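Uracil-DNA glycosylase (Sulfolobus tokodaii str. 7, PDB 4ZBY) belongs to the uracil-DNA glycosylase superfamily and holds an iron/sulfur cluster and, in a separate pocket, a molecule of uracil. Local coordinates at residues R23-Y32 with R75-C86; F55-L63 with Y163-N171. All blocks are in the same frame, centred on the assembly; numbering follows the deposited sequence.

Contact 1. Residues R23-Y32 with R75-C86; sequences RTNAVPGEGY and RDQVFITNVVKC. With SF4 (iron/sulfur cluster), chain B; URA (uracil), chain C.
Glu30 and Ile80 form an antiparallel hydrogen-bonded pair, Glu30 N to Ile80 O at 3.0 Å and Ile80 N to Glu30 O at 2.9 Å, which attaches the short edge strand 30-31 to strand 79-82 in the mixed sheet of the uracil-DNA glycosylase fold. Gly31 and Phe79 follow as the non-hydrogen-bonded pair, and Tyr32 N bonds to Val78 O. On the Gly29 side of the bridge the pairing gives way to loop, and Val27 N donates to Lys85 O at 2.8 Å. Gly29 CA and Gly31 CA come to 3.1 Å from Ile80 O and Val78 O, respectively.

The Phe79 ring lies along this backbone, one face under Glu30 O. Glu30 reaches Arg75 on the side of Ile80: Arg75 NH2 donates to Glu30 OE2 at 2.6 Å, a salt bridge met on the anti side of the carboxylate and in the guanidinium plane, the two flat groups 84° apart. Ile80 CD1 sits over the guanidinium face, and Arg53 is a second partner of OE2. Thr81 OG1 donates to Pro28 O and accepts from Lys85 NZ, whose chain, bent at its last torsion (chi4 63°), also brings NZ to Asn82 O. Asn82 grips the uracil through OD1 and ND2. At the other end Cys86 SG binds iron FE3 of the cluster at 2.3 Å and accepts a 3.4 Å hydrogen bond from Arg23 NH1, which also bonds to Cys14 O.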
loop_
_atom_site.group_PDB
_atom_site.type_symbol
_atom_site.label_atom_id
_atom_site.label_comp_id
_atom_site.label_asym_id
_atom_site.label_seq_id
_atom_site.Cartn_x
_atom_site.Cartn_y
_atom_site.Cartn_z
ATOM N N ARG A 23 -19.165 -5.520 4.081
ATOM C CA ARG A 23 -18.362 -4.601 4.875
ATOM C C ARG A 23 -19.140 -3.892 5.977
ATOM O O ARG A 23 -20.378 -3.751 5.934
ATOM C CB ARG A 23 -17.682 -3.559 3.966
ATOM C CG ARG A 23 -18.586 -2.419 3.569
ATOM C CD ARG A 23 -17.944 -1.489 2.548
ATOM N NE ARG A 23 -18.966 -0.577 2.041
ATOM C CZ ARG A 23 -19.050 -0.162 0.779
ATOM N NH1 ARG A 23 -18.152 -0.557 -0.121
ATOM N NH2 ARG A 23 -20.039 0.647 0.416
ATOM N N THR A 24 -18.375 -3.465 6.982
ATOM C CA THR A 24 -18.837 -2.485 7.953
ATOM C C THR A 24 -18.416 -1.120 7.431
ATOM O O THR A 24 -19.247 -0.231 7.268
ATOM C CB THR A 24 -18.239 -2.716 9.347
ATOM O OG1 THR A 24 -18.540 -4.054 9.760
ATOM C CG2 THR A 24 -18.876 -1.729 10.382
ATOM N N ASN A 25 -17.133 -0.979 7.129
ATOM C CA ASN A 25 -16.604 0.267 6.551
ATOM C C ASN A 25 -15.655 -0.006 5.411
ATOM O O ASN A 25 -14.778 -0.841 5.557
ATOM C CB ASN A 25 -15.817 1.085 7.576
ATOM C CG ASN A 25 -16.672 1.598 8.684
ATOM O OD1 ASN A 25 -17.431 2.558 8.509
ATOM N ND2 ASN A 25 -16.565 0.964 9.838
ATOM N N ALA A 26 -15.809 0.715 4.300
ATOM C CA ALA A 26 -14.786 0.707 3.246
ATOM C C ALA A 26 -13.584 1.433 3.817
ATOM O O ALA A 26 -13.740 2.230 4.746
ATOM C CB ALA A 26 -15.291 1.403 1.982
ATOM N N VAL A 27 -12.403 1.204 3.241
ATOM C CA VAL A 27 -11.162 1.772 3.759
ATOM C C VAL A 27 -10.410 2.461 2.632
ATOM O O VAL A 27 -9.592 1.808 1.934
ATOM C CB VAL A 27 -10.272 0.660 4.392
ATOM C CG1 VAL A 27 -9.023 1.234 5.015
ATOM C CG2 VAL A 27 -11.073 -0.139 5.464
ATOM N N PRO A 28 -10.651 3.772 2.438
ATOM C CA PRO A 28 -10.008 4.471 1.317
ATOM C C PRO A 28 -8.501 4.695 1.509
ATOM O O PRO A 28 -7.757 4.732 0.523
ATOM C CB PRO A 28 -10.744 5.819 1.249
ATOM C CG PRO A 28 -11.411 5.982 2.550
ATOM C CD PRO A 28 -11.711 4.569 3.067
ATOM N N GLY A 29 -8.041 4.763 2.746
ATOM C CA GLY A 29 -6.636 5.073 2.989
ATOM C C GLY A 29 -6.587 6.397 3.713
ATOM O O GLY A 29 -7.566 7.131 3.700
ATOM N N GLU A 30 -5.440 6.707 4.316
ATOM C CA GLU A 30 -5.316 7.938 5.078
ATOM C C GLU A 30 -3.874 8.432 5.048
ATOM O O GLU A 30 -2.938 7.633 4.897
ATOM C CB GLU A 30 -5.807 7.724 6.521
ATOM C CG GLU A 30 -4.969 6.779 7.367
ATOM C CD GLU A 30 -5.592 6.462 8.730
ATOM O OE1 GLU A 30 -6.720 6.913 9.017
ATOM O OE2 GLU A 30 -4.935 5.759 9.520
ATOM N N GLY A 31 -3.699 9.746 5.192
ATOM C CA GLY A 31 -2.374 10.295 5.316
ATOM C C GLY A 31 -2.196 11.596 4.582
ATOM O O GLY A 31 -3.157 12.208 4.102
ATOM N N TYR A 32 -0.946 12.034 4.525
ATOM C CA TYR A 32 -0.599 13.341 3.987
ATOM C C TYR A 32 -0.736 13.377 2.473
ATOM O O TYR A 32 -0.178 12.526 1.793
ATOM C CB TYR A 32 0.832 13.655 4.402
ATOM C CG TYR A 32 1.311 15.027 4.052
ATOM C CD1 TYR A 32 2.615 15.224 3.618
ATOM C CD2 TYR A 32 0.487 16.141 4.205
ATOM C CE1 TYR A 32 3.087 16.493 3.327
ATOM C CE2 TYR A 32 0.969 17.415 3.903
ATOM C CZ TYR A 32 2.259 17.568 3.460
ATOM O OH TYR A 32 2.737 18.840 3.177
ATOM N N ARG A 75 2.559 8.207 11.110
ATOM C CA ARG A 75 1.621 7.857 10.041
ATOM C C ARG A 75 1.067 9.086 9.325
ATOM O O ARG A 75 0.805 9.043 8.126
ATOM C CB ARG A 75 0.442 7.037 10.590
ATOM C CG ARG A 75 0.810 5.670 11.100
ATOM C CD ARG A 75 -0.362 5.084 11.895
ATOM N NE ARG A 75 -1.600 4.970 11.115
ATOM C CZ ARG A 75 -2.018 3.850 10.519
ATOM N NH1 ARG A 75 -1.303 2.738 10.602
ATOM N NH2 ARG A 75 -3.160 3.843 9.838
ATOM N N ASP A 76 0.864 10.184 10.047
ATOM C CA ASP A 76 0.308 11.361 9.407
ATOM C C ASP A 76 1.279 12.032 8.430
ATOM O O ASP A 76 0.890 12.968 7.716
ATOM C CB ASP A 76 -0.154 12.372 10.470
ATOM C CG ASP A 76 -1.348 11.856 11.262
ATOM O OD1 ASP A 76 -2.177 11.150 10.659
ATOM O OD2 ASP A 76 -1.444 12.139 12.480
ATOM N N GLN A 77 2.521 11.543 8.356
ATOM C CA GLN A 77 3.471 12.121 7.411
ATOM C C GLN A 77 3.586 11.291 6.148
ATOM O O GLN A 77 4.259 11.702 5.217
ATOM C CB GLN A 77 4.867 12.263 8.025
ATOM C CG GLN A 77 4.965 13.195 9.223
ATOM C CD GLN A 77 6.312 13.152 9.902
ATOM O OE1 GLN A 77 6.655 12.183 10.556
ATOM N NE2 GLN A 77 7.080 14.229 9.771
ATOM N N VAL A 78 2.924 10.135 6.116
ATOM C CA VAL A 78 2.974 9.267 4.924
ATOM C C VAL A 78 1.556 9.046 4.430
ATOM O O VAL A 78 0.608 9.614 5.011
ATOM C CB VAL A 78 3.646 7.936 5.230
ATOM C CG1 VAL A 78 5.089 8.214 5.676
ATOM C CG2 VAL A 78 2.884 7.165 6.321
ATOM N N PHE A 79 1.383 8.293 3.344
ATOM C CA PHE A 79 0.042 7.928 2.919
ATOM C C PHE A 79 -0.046 6.425 2.846
ATOM O O PHE A 79 0.868 5.774 2.330
ATOM C CB PHE A 79 -0.330 8.556 1.564
ATOM C CG PHE A 79 -1.800 8.443 1.247
ATOM C CD1 PHE A 79 -2.286 7.342 0.573
ATOM C CD2 PHE A 79 -2.697 9.439 1.657
ATOM C CE1 PHE A 79 -3.658 7.222 0.283
ATOM C CE2 PHE A 79 -4.059 9.333 1.390
ATOM C CZ PHE A 79 -4.534 8.205 0.709
ATOM N N ILE A 80 -1.128 5.868 3.394
ATOM C CA ILE A 80 -1.252 4.410 3.511
ATOM C C ILE A 80 -2.590 3.949 2.957
ATOM O O ILE A 80 -3.630 4.480 3.345
ATOM C CB ILE A 80 -1.157 3.959 4.986
ATOM C CG1 ILE A 80 0.203 4.345 5.584
ATOM C CG2 ILE A 80 -1.405 2.445 5.079
ATOM C CD1 ILE A 80 0.266 4.117 7.132
ATOM N N THR A 81 -2.555 3.009 2.028
ATOM C CA THR A 81 -3.797 2.490 1.485
ATOM C C THR A 81 -3.564 1.061 0.996
ATOM O O THR A 81 -2.565 0.445 1.352
ATOM C CB THR A 81 -4.340 3.419 0.366
ATOM O OG1 THR A 81 -5.653 2.975 -0.025
ATOM C CG2 THR A 81 -3.415 3.457 -0.840
ATOM N N ASN A 82 -4.515 0.544 0.224
ATOM C CA ASN A 82 -4.482 -0.824 -0.292
ATOM C C ASN A 82 -4.977 -0.850 -1.721
ATOM O O ASN A 82 -5.693 0.046 -2.138
ATOM C CB ASN A 82 -5.361 -1.771 0.533
ATOM C CG ASN A 82 -4.878 -1.936 1.964
ATOM O OD1 ASN A 82 -3.879 -2.585 2.216
ATOM N ND2 ASN A 82 -5.601 -1.349 2.907
ATOM N N VAL A 83 -4.634 -1.905 -2.460
ATOM C CA VAL A 83 -5.090 -2.017 -3.840
ATOM C C VAL A 83 -6.605 -2.292 -3.889
ATOM O O VAL A 83 -7.296 -1.827 -4.801
ATOM C CB VAL A 83 -4.288 -3.105 -4.598
ATOM C CG1 VAL A 83 -4.479 -4.466 -3.954
ATOM C CG2 VAL A 83 -4.668 -3.137 -6.073
ATOM N N VAL A 84 -7.128 -3.016 -2.891
ATOM C CA VAL A 84 -8.556 -3.229 -2.760
ATOM C C VAL A 84 -8.986 -2.614 -1.432
ATOM O O VAL A 84 -8.269 -2.726 -0.430
ATOM C CB VAL A 84 -8.903 -4.733 -2.813
ATOM C CG1 VAL A 84 -10.315 -5.009 -2.328
ATOM C CG2 VAL A 84 -8.729 -5.219 -4.257
ATOM N N LYS A 85 -10.133 -1.951 -1.427
ATOM C CA LYS A 85 -10.463 -1.135 -0.270
ATOM C C LYS A 85 -11.602 -1.652 0.626
ATOM O O LYS A 85 -11.965 -1.009 1.629
ATOM C CB LYS A 85 -10.716 0.295 -0.759
ATOM C CG LYS A 85 -9.391 0.912 -1.279
ATOM C CD LYS A 85 -9.649 2.068 -2.204
ATOM C CE LYS A 85 -8.468 3.010 -2.246
ATOM N NZ LYS A 85 -7.202 2.421 -2.787
ATOM N N CYS A 86 -12.119 -2.842 0.323
ATOM C CA CYS A 86 -13.047 -3.517 1.224
ATOM C C CYS A 86 -12.512 -4.886 1.604
ATOM O O CYS A 86 -11.783 -5.498 0.844
ATOM C CB CYS A 86 -14.423 -3.672 0.593
ATOM S SG CYS A 86 -15.144 -2.031 0.277
HETATM FE FE1 SF4 B . -15.216 -3.057 -4.382
HETATM FE FE2 SF4 B . -15.790 -0.454 -4.269
HETATM FE FE3 SF4 B . -15.045 -1.755 -2.029
HETATM FE FE4 SF4 B . -13.265 -1.268 -3.951
HETATM S S1 SF4 B . -14.317 0.278 -2.661
HETATM S S2 SF4 B . -13.523 -3.204 -2.842
HETATM S S3 SF4 B . -14.546 -1.476 -5.830
HETATM S S4 SF4 B . -16.940 -2.142 -3.294
HETATM N N1 URA C . -3.484 -6.022 5.436
HETATM C C2 URA C . -3.392 -5.196 4.370
HETATM O O2 URA C . -3.009 -5.564 3.275
HETATM N N3 URA C . -3.927 -3.978 4.520
HETATM C C4 URA C . -4.538 -3.501 5.625
HETATM O O4 URA C . -4.916 -2.342 5.647
HETATM C C5 URA C . -4.606 -4.386 6.720
HETATM C C6 URA C . -4.072 -5.626 6.614
HETATM O O HOH W 1 -7.031 1.312 2.114
HETATM O O HOH W 2 -1.198 7.530 7.125
HETATM O O HOH W 3 -3.241 7.438 11.355
#

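Contact 2. Residues F55-L63 with Y163-N171; sequences FVGAAGKLL and YHPAAALYN. With URA (uracil), chain C.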
loop_
_atom_site.group_PDB
_atom_site.type_symbol
_atom_site.label_atom_id
_atom_site.label_comp_id
_atom_site.label_asym_id
_atom_site.label_seq_id
_atom_site.Cartn_x
_atom_site.Cartn_y
_atom_site.Cartn_z
ATOM N N PHE A 55 -4.371 -0.750 8.001
ATOM C CA PHE A 55 -3.255 -1.188 8.831
ATOM C C PHE A 55 -3.382 -0.745 10.310
ATOM O O PHE A 55 -2.559 0.028 10.848
ATOM C CB PHE A 55 -1.936 -0.708 8.192
ATOM C CG PHE A 55 -1.512 -1.535 6.995
ATOM C CD1 PHE A 55 -1.062 -2.836 7.165
ATOM C CD2 PHE A 55 -1.584 -1.025 5.705
ATOM C CE1 PHE A 55 -0.659 -3.598 6.084
ATOM C CE2 PHE A 55 -1.206 -1.787 4.620
ATOM C CZ PHE A 55 -0.735 -3.062 4.801
ATOM N N VAL A 56 -4.411 -1.268 10.979
ATOM C CA VAL A 56 -4.621 -0.973 12.405
ATOM C C VAL A 56 -4.655 -2.221 13.290
ATOM O O VAL A 56 -4.689 -2.125 14.514
ATOM C CB VAL A 56 -5.929 -0.159 12.642
ATOM C CG1 VAL A 56 -5.744 1.271 12.185
ATOM C CG2 VAL A 56 -7.151 -0.792 11.960
ATOM N N GLY A 57 -4.674 -3.384 12.669
ATOM C CA GLY A 57 -4.595 -4.635 13.412
ATOM C C GLY A 57 -3.142 -4.942 13.750
ATOM O O GLY A 57 -2.285 -4.061 13.651
ATOM N N ALA A 58 -2.857 -6.184 14.143
ATOM C CA ALA A 58 -1.493 -6.575 14.517
ATOM C C ALA A 58 -0.459 -6.272 13.427
ATOM O O ALA A 58 0.614 -5.711 13.704
ATOM C CB ALA A 58 -1.450 -8.064 14.864
ATOM N N ALA A 59 -0.756 -6.658 12.190
ATOM C CA ALA A 59 0.180 -6.393 11.105
ATOM C C ALA A 59 0.350 -4.896 10.942
ATOM O O ALA A 59 1.450 -4.409 10.702
ATOM C CB ALA A 59 -0.296 -6.998 9.810
ATOM N N GLY A 60 -0.748 -4.164 11.053
ATOM C CA GLY A 60 -0.659 -2.724 10.960
ATOM C C GLY A 60 0.152 -2.049 12.056
ATOM O O GLY A 60 0.849 -1.050 11.793
ATOM N N LYS A 61 0.034 -2.549 13.282
ATOM C CA LYS A 61 0.805 -2.016 14.405
ATOM C C LYS A 61 2.303 -2.237 14.164
ATOM O O LYS A 61 3.125 -1.375 14.495
ATOM C CB LYS A 61 0.356 -2.646 15.720
ATOM C CG LYS A 61 -1.082 -2.216 16.101
ATOM C CD LYS A 61 -1.648 -3.026 17.263
ATOM C CE LYS A 61 -3.108 -2.661 17.527
ATOM N NZ LYS A 61 -3.615 -3.345 18.759
ATOM N N LEU A 62 2.647 -3.363 13.547
ATOM C CA LEU A 62 4.047 -3.625 13.207
ATOM C C LEU A 62 4.493 -2.640 12.130
ATOM O O LEU A 62 5.588 -2.086 12.203
ATOM C CB LEU A 62 4.239 -5.057 12.740
ATOM C CG LEU A 62 5.640 -5.418 12.250
ATOM C CD1 LEU A 62 6.688 -5.029 13.269
ATOM C CD2 LEU A 62 5.666 -6.914 12.014
ATOM N N LEU A 63 3.645 -2.429 11.127
ATOM C CA LEU A 63 3.958 -1.459 10.097
ATOM C C LEU A 63 4.202 -0.083 10.712
ATOM O O LEU A 63 5.199 0.562 10.404
ATOM C CB LEU A 63 2.838 -1.365 9.060
ATOM C CG LEU A 63 3.052 -0.286 7.999
ATOM C CD1 LEU A 63 4.278 -0.572 7.139
ATOM C CD2 LEU A 63 1.847 -0.137 7.099
ATOM N N TYR A 163 8.003 -7.748 1.769
ATOM C CA TYR A 163 7.045 -8.729 2.252
ATOM C C TYR A 163 5.955 -7.973 2.977
ATOM O O TYR A 163 6.147 -6.839 3.392
ATOM C CB TYR A 163 7.708 -9.752 3.171
ATOM C CG TYR A 163 8.618 -10.732 2.466
ATOM C CD1 TYR A 163 8.252 -11.306 1.249
ATOM C CD2 TYR A 163 9.833 -11.098 3.024
ATOM C CE1 TYR A 163 9.082 -12.206 0.604
ATOM C CE2 TYR A 163 10.667 -12.008 2.388
ATOM C CZ TYR A 163 10.290 -12.553 1.178
ATOM O OH TYR A 163 11.118 -13.449 0.537
ATOM N N HIS A 164 4.791 -8.583 3.101
ATOM C CA HIS A 164 3.718 -7.953 3.821
ATOM C C HIS A 164 4.010 -8.044 5.310
ATOM O O HIS A 164 4.540 -9.046 5.773
ATOM C CB HIS A 164 2.411 -8.653 3.474
ATOM C CG HIS A 164 1.205 -7.946 3.972
ATOM N ND1 HIS A 164 0.808 -7.995 5.291
ATOM C CD2 HIS A 164 0.290 -7.189 3.323
ATOM C CE1 HIS A 164 -0.302 -7.292 5.436
ATOM N NE2 HIS A 164 -0.637 -6.795 4.256
ATOM N N PRO A 165 3.636 -7.021 6.079
ATOM C CA PRO A 165 3.940 -7.032 7.519
ATOM C C PRO A 165 3.353 -8.230 8.260
ATOM O O PRO A 165 3.946 -8.694 9.218
ATOM C CB PRO A 165 3.295 -5.741 8.021
ATOM C CG PRO A 165 3.254 -4.872 6.849
ATOM C CD PRO A 165 3.098 -5.722 5.641
ATOM N N ALA A 166 2.180 -8.687 7.836
ATOM C CA ALA A 166 1.558 -9.854 8.439
ATOM C C ALA A 166 2.490 -11.069 8.392
ATOM O O ALA A 166 2.472 -11.903 9.302
ATOM C CB ALA A 166 0.253 -10.148 7.749
ATOM N N ALA A 167 3.332 -11.154 7.363
ATOM C CA ALA A 167 4.223 -12.308 7.222
ATOM C C ALA A 167 5.358 -12.271 8.234
ATOM O O ALA A 167 6.030 -13.278 8.464
ATOM C CB ALA A 167 4.793 -12.383 5.798
ATOM N N ALA A 168 5.563 -11.108 8.840
ATOM C CA ALA A 168 6.668 -10.910 9.768
ATOM C C ALA A 168 6.244 -11.032 11.226
ATOM O O ALA A 168 7.075 -11.036 12.129
ATOM C CB ALA A 168 7.301 -9.563 9.528
ATOM N N LEU A 169 4.946 -11.139 11.458
ATOM C CA LEU A 169 4.433 -11.213 12.821
ATOM C C LEU A 169 4.976 -12.391 13.625
ATOM O O LEU A 169 5.315 -12.238 14.791
ATOM C CB LEU A 169 2.909 -11.279 12.792
ATOM C CG LEU A 169 2.188 -9.981 12.439
ATOM C CD1 LEU A 169 0.702 -10.278 12.262
ATOM C CD2 LEU A 169 2.406 -8.944 13.532
ATOM N N TYR A 170 5.061 -13.564 13.011
ATOM C CA TYR A 170 5.462 -14.756 13.753
ATOM C C TYR A 170 6.657 -15.445 13.111
ATOM O O TYR A 170 6.813 -16.651 13.208
ATOM C CB TYR A 170 4.276 -15.723 13.871
ATOM C CG TYR A 170 2.993 -15.020 14.249
ATOM C CD1 TYR A 170 2.746 -14.637 15.564
ATOM C CD2 TYR A 170 2.039 -14.721 13.291
ATOM C CE1 TYR A 170 1.574 -13.978 15.913
ATOM C CE2 TYR A 170 0.868 -14.064 13.625
ATOM C CZ TYR A 170 0.639 -13.693 14.935
ATOM O OH TYR A 170 -0.531 -13.026 15.253
ATOM N N ASN A 171 7.514 -14.655 12.479
ATOM C CA ASN A 171 8.680 -15.173 11.773
ATOM C C ASN A 171 9.841 -14.215 11.962
ATOM O O ASN A 171 9.975 -13.247 11.203
ATOM C CB ASN A 171 8.350 -15.344 10.289
ATOM C CG ASN A 171 9.449 -16.030 9.517
ATOM O OD1 ASN A 171 10.625 -15.952 9.871
ATOM N ND2 ASN A 171 9.072 -16.702 8.438
HETATM N N1 URA C . -3.484 -6.022 5.436
HETATM C C2 URA C . -3.392 -5.196 4.370
HETATM O O2 URA C . -3.009 -5.564 3.275
HETATM N N3 URA C . -3.927 -3.978 4.520
HETATM C C4 URA C . -4.538 -3.501 5.625
HETATM O O4 URA C . -4.916 -2.342 5.647
HETATM C C5 URA C . -4.606 -4.386 6.720
HETATM C C6 URA C . -4.072 -5.626 6.614
#
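Phe55 and His164 approach the bound uracil from different directions and meet beside it, Phe55 CE1 lying 3.7 Å from His164 NE2. Their planes are inclined by 36°, an oblique pair in which the imidazole nitrogen comes to the edge of the phenyl ring. The phenyl ring lies against the uracil, with URA N3 over one face and Leu63 CD2 on the opposite face. Phe55 N also holds the base, donating to URA O4 at 2.9 Å. His164 instead points its edge at the uracil and donates from NE2 to URA O2 at 2.8 Å. With CG anti to the backbone N (chi1 -170°), the ring is set with its ND1 edge toward the following turn, where ND1 accepts a hydrogen bond from Ala166 N at 3.0 Å. Bonds at both nitrogens thus fix the rotation of the imidazole.

Behind this pair the contact is apolar. Ala59 CB nestles against the turn, 3.6 Å from Ala166 N, while Pro165 CB rests on Ala59 O. Pro165 CG touches both Leu63 CB and Phe55 CE1, each at 4.2 Å. Farther out, Leu169 spreads its two methyl branches over Ala58, and Leu62 CD2 touches Pro165 O and Ala168 CB. The first turns of helix 58-71 are thereby set against the loop joining strand 155-162 to helix 172-190; Leu121 of strand 117-121 touches Phe55, Leu63 and Pro165, and Arg175 and Phe182 of helix 172-190 pack on Leu62 and Leu63, respectively.

Uracil joins contact 1 to contact 2, whose centres are 15 Å apart. Asn82 of contact 1 reads one edge of the base, with OD1 2.7 Å from URA N3 and ND2 3.0 Å from URA O4, while contact 2 supplies the aromatic face of Phe55 and the imidazole of His164; Glu42 N adds a further hydrogen bond. The two contacts also touch directly. Ile80 CG2 packs 3.5 Å from Phe55 CD2, and Arg75 NH1 lies 3.0 Å from Phe55 O, a probable hydrogen bond from the 3-10 segment before strand 79-82 to the backbone of the uracil pocket. Of the two contacts, contact 1 is the one that reaches the iron/sulfur cluster, through Cys86.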